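Local coordinates for protein ferredoxin (Trichomonas vaginalis, PDB 1L5P) that carries electrons on a [2Fe-2S] cluster, linking pyruvate:ferredoxin oxidoreductase to hydrogenase in the hydrogenosome, at residues T21-T24 against V25-A29; T81-G84 against E85-G88. One frame throughout, in Å; residues are numbered along the deposited sequence.

Contact 1. Residues T21-T24 against V25-A29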
ATOM      1  N   THR A  21      -2.158   7.339   3.848  1.00 29.12           N
ATOM      2  CA  THR A  21      -1.750   5.948   3.747  1.00 27.27           C
ATOM      3  C   THR A  21      -1.927   5.505   2.311  1.00 26.40           C
ATOM      4  O   THR A  21      -2.742   6.062   1.580  1.00 26.42           O
ATOM      5  CB  THR A  21      -2.589   5.020   4.628  1.00 26.82           C
ATOM      6  OG1 THR A  21      -3.919   4.946   4.106  1.00 28.97           O
ATOM      7  CG2 THR A  21      -2.619   5.524   6.054  1.00 27.45           C
ATOM      8  N   LEU A  22      -1.157   4.502   1.918  1.00 24.77           N
ATOM      9  CA  LEU A  22      -1.234   3.969   0.580  1.00 24.90           C
ATOM     10  C   LEU A  22      -2.659   3.502   0.320  1.00 27.28           C
ATOM     11  O   LEU A  22      -3.162   3.589  -0.809  1.00 28.55           O
ATOM     12  CB  LEU A  22      -0.278   2.794   0.442  1.00 22.31           C
ATOM     13  CG  LEU A  22      -0.183   2.238  -0.971  1.00 23.68           C
ATOM     14  CD1 LEU A  22       0.416   3.293  -1.891  1.00 20.12           C
ATOM     15  CD2 LEU A  22       0.652   0.984  -0.955  1.00 22.67           C
ATOM     16  N   PHE A  23      -3.296   3.002   1.377  1.00 26.12           N
ATOM     17  CA  PHE A  23      -4.670   2.499   1.323  1.00 25.25           C
ATOM     18  C   PHE A  23      -5.603   3.617   0.892  1.00 26.45           C
ATOM     19  O   PHE A  23      -6.419   3.451  -0.009  1.00 26.97           O
ATOM     20  CB  PHE A  23      -5.100   1.980   2.707  1.00 22.99           C
ATOM     21  CG  PHE A  23      -6.525   1.494   2.766  1.00 15.89           C
ATOM     22  CD1 PHE A  23      -6.868   0.229   2.290  1.00 15.10           C
ATOM     23  CD2 PHE A  23      -7.521   2.296   3.312  1.00 14.19           C
ATOM     24  CE1 PHE A  23      -8.195  -0.230   2.364  1.00 15.02           C
ATOM     25  CE2 PHE A  23      -8.846   1.849   3.389  1.00 12.66           C
ATOM     26  CZ  PHE A  23      -9.183   0.582   2.914  1.00 12.84           C
ATOM     27  N   THR A  24      -5.480   4.758   1.558  1.00 27.85           N
ATOM     28  CA  THR A  24      -6.303   5.905   1.242  1.00 29.89           C
ATOM     29  C   THR A  24      -6.097   6.285  -0.210  1.00 30.18           C
ATOM     30  O   THR A  24      -7.049   6.421  -0.965  1.00 31.38           O
ATOM     31  CB  THR A  24      -5.921   7.090   2.110  1.00 31.62           C
ATOM     32  OG1 THR A  24      -6.092   6.733   3.483  1.00 34.53           O
ATOM     33  CG2 THR A  24      -6.796   8.295   1.782  1.00 34.03           C
ATOM     34  N   VAL A  25      -4.836   6.454  -0.583  1.00 29.43           N
ATOM     35  CA  VAL A  25      -4.460   6.816  -1.936  1.00 29.05           C
ATOM     36  C   VAL A  25      -4.982   5.807  -2.956  1.00 28.66           C
ATOM     37  O   VAL A  25      -5.592   6.182  -3.956  1.00 29.33           O
ATOM     38  CB  VAL A  25      -2.925   6.910  -2.034  1.00 28.63           C
ATOM     39  CG1 VAL A  25      -2.482   6.964  -3.490  1.00 28.47           C
ATOM     40  CG2 VAL A  25      -2.445   8.129  -1.259  1.00 25.04           C
ATOM     41  N   LEU A  26      -4.746   4.527  -2.693  1.00 27.93           N
ATOM     42  CA  LEU A  26      -5.176   3.466  -3.594  1.00 29.30           C
ATOM     43  C   LEU A  26      -6.684   3.330  -3.712  1.00 30.67           C
ATOM     44  O   LEU A  26      -7.226   3.266  -4.817  1.00 32.54           O
ATOM     45  CB  LEU A  26      -4.598   2.123  -3.148  1.00 28.18           C
ATOM     46  CG  LEU A  26      -3.096   1.922  -3.350  1.00 26.63           C
ATOM     47  CD1 LEU A  26      -2.741   0.464  -3.069  1.00 24.20           C
ATOM     48  CD2 LEU A  26      -2.712   2.313  -4.774  1.00 23.60           C
ATOM     49  N   THR A  27      -7.364   3.277  -2.571  1.00 30.74           N
ATOM     50  CA  THR A  27      -8.814   3.125  -2.576  1.00 28.81           C
ATOM     51  C   THR A  27      -9.545   4.340  -3.132  1.00 29.29           C
ATOM     52  O   THR A  27     -10.550   4.184  -3.822  1.00 29.54           O
ATOM     53  CB  THR A  27      -9.370   2.816  -1.163  1.00 26.92           C
ATOM     54  OG1 THR A  27      -8.923   3.820  -0.243  1.00 26.40           O
ATOM     55  CG2 THR A  27      -8.909   1.451  -0.694  1.00 22.10           C
ATOM     56  N   GLU A  28      -9.051   5.539  -2.841  1.00 28.47           N
ATOM     57  CA  GLU A  28      -9.698   6.749  -3.333  1.00 29.18           C
ATOM     58  C   GLU A  28      -9.472   6.958  -4.834  1.00 30.49           C
ATOM     59  O   GLU A  28     -10.009   7.896  -5.422  1.00 32.61           O
ATOM     60  CB  GLU A  28      -9.208   7.965  -2.555  1.00 28.92           C
ATOM     61  CG  GLU A  28     -10.146   8.378  -1.445  1.00 31.78           C
ATOM     62  CD  GLU A  28      -9.472   9.258  -0.402  1.00 36.44           C
ATOM     63  OE1 GLU A  28      -9.827   9.142   0.791  1.00 35.64           O
ATOM     64  OE2 GLU A  28      -8.591  10.070  -0.770  1.00 38.14           O
ATOM     65  N   ALA A  29      -8.688   6.074  -5.448  1.00 29.24           N
ATOM     66  CA  ALA A  29      -8.400   6.152  -6.881  1.00 27.51           C
ATOM     67  C   ALA A  29      -9.031   4.978  -7.636  1.00 26.01           C
ATOM     68  O   ALA A  29      -8.831   4.816  -8.838  1.00 27.47           O
ATOM     69  CB  ALA A  29      -6.895   6.174  -7.112  1.00 25.35           C
TER

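Contact 2. Residues T81-G84 against E85-G88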
ATOM      1  N   THR A  81       2.322   4.656   5.761  1.00 28.80           N
ATOM      2  CA  THR A  81       2.004   6.080   5.831  1.00 31.97           C
ATOM      3  C   THR A  81       2.960   6.789   4.882  1.00 35.31           C
ATOM      4  O   THR A  81       4.167   6.818   5.125  1.00 37.52           O
ATOM      5  CB  THR A  81       2.228   6.633   7.256  1.00 31.65           C
ATOM      6  OG1 THR A  81       1.514   5.827   8.200  1.00 32.58           O
ATOM      7  CG2 THR A  81       1.744   8.070   7.353  1.00 28.95           C
ATOM      8  N   LEU A  82       2.427   7.366   3.807  1.00 36.42           N
ATOM      9  CA  LEU A  82       3.254   8.038   2.814  1.00 35.99           C
ATOM     10  C   LEU A  82       3.810   9.401   3.209  1.00 38.60           C
ATOM     11  O   LEU A  82       3.120  10.235   3.804  1.00 38.70           O
ATOM     12  CB  LEU A  82       2.484   8.164   1.504  1.00 33.09           C
ATOM     13  CG  LEU A  82       2.090   6.811   0.912  1.00 31.30           C
ATOM     14  CD1 LEU A  82       1.080   7.032  -0.184  1.00 31.82           C
ATOM     15  CD2 LEU A  82       3.311   6.089   0.375  1.00 28.42           C
ATOM     16  N   SER A  83       5.080   9.605   2.862  1.00 39.99           N
ATOM     17  CA  SER A  83       5.793  10.845   3.133  1.00 41.85           C
ATOM     18  C   SER A  83       6.795  11.068   2.003  1.00 42.87           C
ATOM     19  O   SER A  83       6.946  10.218   1.115  1.00 42.69           O
ATOM     20  CB  SER A  83       6.533  10.751   4.463  1.00 45.30           C
ATOM     21  OG  SER A  83       7.168   9.485   4.591  1.00 50.05           O
ATOM     22  N   GLY A  84       7.479  12.206   2.035  1.00 42.79           N
ATOM     23  CA  GLY A  84       8.441  12.511   0.992  1.00 43.82           C
ATOM     24  C   GLY A  84       9.406  11.380   0.670  1.00 44.96           C
ATOM     25  O   GLY A  84       9.766  11.170  -0.488  1.00 44.57           O
ATOM     26  N   GLU A  85       9.824  10.643   1.694  1.00 45.28           N
ATOM     27  CA  GLU A  85      10.763   9.543   1.503  1.00 45.11           C
ATOM     28  C   GLU A  85      10.221   8.423   0.608  1.00 43.17           C
ATOM     29  O   GLU A  85      10.987   7.617   0.079  1.00 41.46           O
ATOM     30  CB  GLU A  85      11.173   8.967   2.864  1.00 49.21           C
ATOM     31  CG  GLU A  85       9.998   8.587   3.751  1.00 55.60           C
ATOM     32  CD  GLU A  85      10.275   7.357   4.599  1.00 60.16           C
ATOM     33  OE1 GLU A  85      10.645   7.530   5.780  1.00 63.82           O
ATOM     34  OE2 GLU A  85      10.121   6.220   4.092  1.00 62.09           O
ATOM     35  N   ASN A  86       8.905   8.379   0.433  1.00 40.70           N
ATOM     36  CA  ASN A  86       8.288   7.344  -0.389  1.00 39.62           C
ATOM     37  C   ASN A  86       8.064   7.783  -1.837  1.00 38.09           C
ATOM     38  O   ASN A  86       7.577   7.012  -2.665  1.00 36.27           O
ATOM     39  CB  ASN A  86       6.955   6.920   0.235  1.00 41.86           C
ATOM     40  CG  ASN A  86       7.091   6.523   1.695  1.00 41.01           C
ATOM     41  OD1 ASN A  86       6.475   7.127   2.576  1.00 40.17           O
ATOM     42  ND2 ASN A  86       7.901   5.503   1.955  1.00 39.94           N
ATOM     43  N   ASP A  87       8.416   9.025  -2.144  1.00 38.62           N
ATOM     44  CA  ASP A  87       8.242   9.541  -3.499  1.00 38.87           C
ATOM     45  C   ASP A  87       8.985   8.696  -4.537  1.00 36.42           C
ATOM     46  O   ASP A  87      10.210   8.590  -4.516  1.00 37.02           O
ATOM     47  CB  ASP A  87       8.716  10.999  -3.574  1.00 40.66           C
ATOM     48  CG  ASP A  87       8.329  11.674  -4.878  1.00 43.64           C
ATOM     49  OD1 ASP A  87       8.720  12.844  -5.076  1.00 45.45           O
ATOM     50  OD2 ASP A  87       7.640  11.040  -5.707  1.00 45.11           O
ATOM     51  N   GLY A  88       8.235   8.097  -5.452  1.00 34.04           N
ATOM     52  CA  GLY A  88       8.863   7.280  -6.472  1.00 31.72           C
ATOM     53  C   GLY A  88       8.707   5.799  -6.211  1.00 30.47           C
ATOM     54  O   GLY A  88       9.099   4.978  -7.038  1.00 31.02           O
TER

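Contact 1. Residues T21-T24 against V25-A29
T21, the N-cap residue of helix 22-27 in this [2Fe-2S] ferredoxin domain, gives its carbonyl O to V25 N at 3.0 Å in a nearly straight bond and starts the i to i+4 pattern. Its OG1 pairs with T24 OG1 (2.9 Å), either of which could be the donor. L22 receives L26 N on its O at 2.6 Å. The side chains of this pair, one turn apart, cross, with L26 CD1 3.8 Å from L22 CG, on the face that meets the strands: L22 touches I3, and L26 touches A5 and L14. F23 O takes two bonds from T27: the amide N at 2.7 Å and the hydroxyl OG1 at a short 2.5 Å, from opposite faces of the carbonyl plane. With OG1 of T27 turned between its own N and carbonyl carbon (chi1 54°), CG2 is left to cover one face of the F23 ring, a CH-pi contact 3.7 Å from the centroid. The ring itself belongs to the cluster pocket, against C47 and C78. T24 O accepts E28 N, the last of the four i to i+4 bonds between the two segments. Beside that bond, the two side chains run the same way, and E28 OE1 stops 3.3 Å from T24 CG2.

Contact 2. Residues T81-G84 against E85-G88
N86 folds back on S83 in a short 3-10 turn, two overlapping turns that reverse the chain after strand 81-82. G84 heads the turn and contributes its backbone: its O accepts D87 N at 3.0 Å, one residue on from the bond of N86 N to S83 O (2.8 Å). E85, exposed to solvent, follows; its CG, turned between its own backbone N and carbonyl carbon (chi1 53°), lies 3.1 Å from S83 OG, and the chain bends only beyond it. The side chain of N86 returns toward S83 as well. CG lies beside the backbone N and opposite the carbonyl carbon (chi1 -53°), which brings OD1 to the start of the turn. There OD1 is gripped twice by S83: the backbone N lies in the carbonyl plane on a lone pair at 2.9 Å, while OG donates from well above that plane at 3.2 Å. The other end of the amide is held too, since ND2 bonds to K55 O, so the rotation of this buried group is probably fixed. The CB of N86 also packs on L82 CD2 at 3.7 Å. Beyond the turn, D87 OD2 bonds to T2 N and the backbone of G88 pairs with T2, at the start of strand 2-7; behind it, L82 pairs through its backbone with D19 and Q20. The turn thus lies between the two-stranded sheet 20-21/81-82 and strand 90-92 of the main sheet.

In the fold
Both contacts are local, within one continuous stretch each, and both belong to the same ferredoxin domain; their centres lie 13 Å apart. Contact 1 is the more buried, an alpha-helix that combines backbone bonds with leucine packing and a methyl over an aromatic ring at the cluster. Contact 2 is mostly surface: a polar 3-10 turn in which N86 is buried, preceded by the buried L82 of the short strand, and it depends on a side-chain amide bonded to the backbone and hydroxyl of S83. The antiparallel pair 20-21 and 81-82 joins them: contact 1 takes in T21 at the end of one strand, contact 2 the whole of the other. L82 CD1 meets V25 CG2 at 3.8 Å.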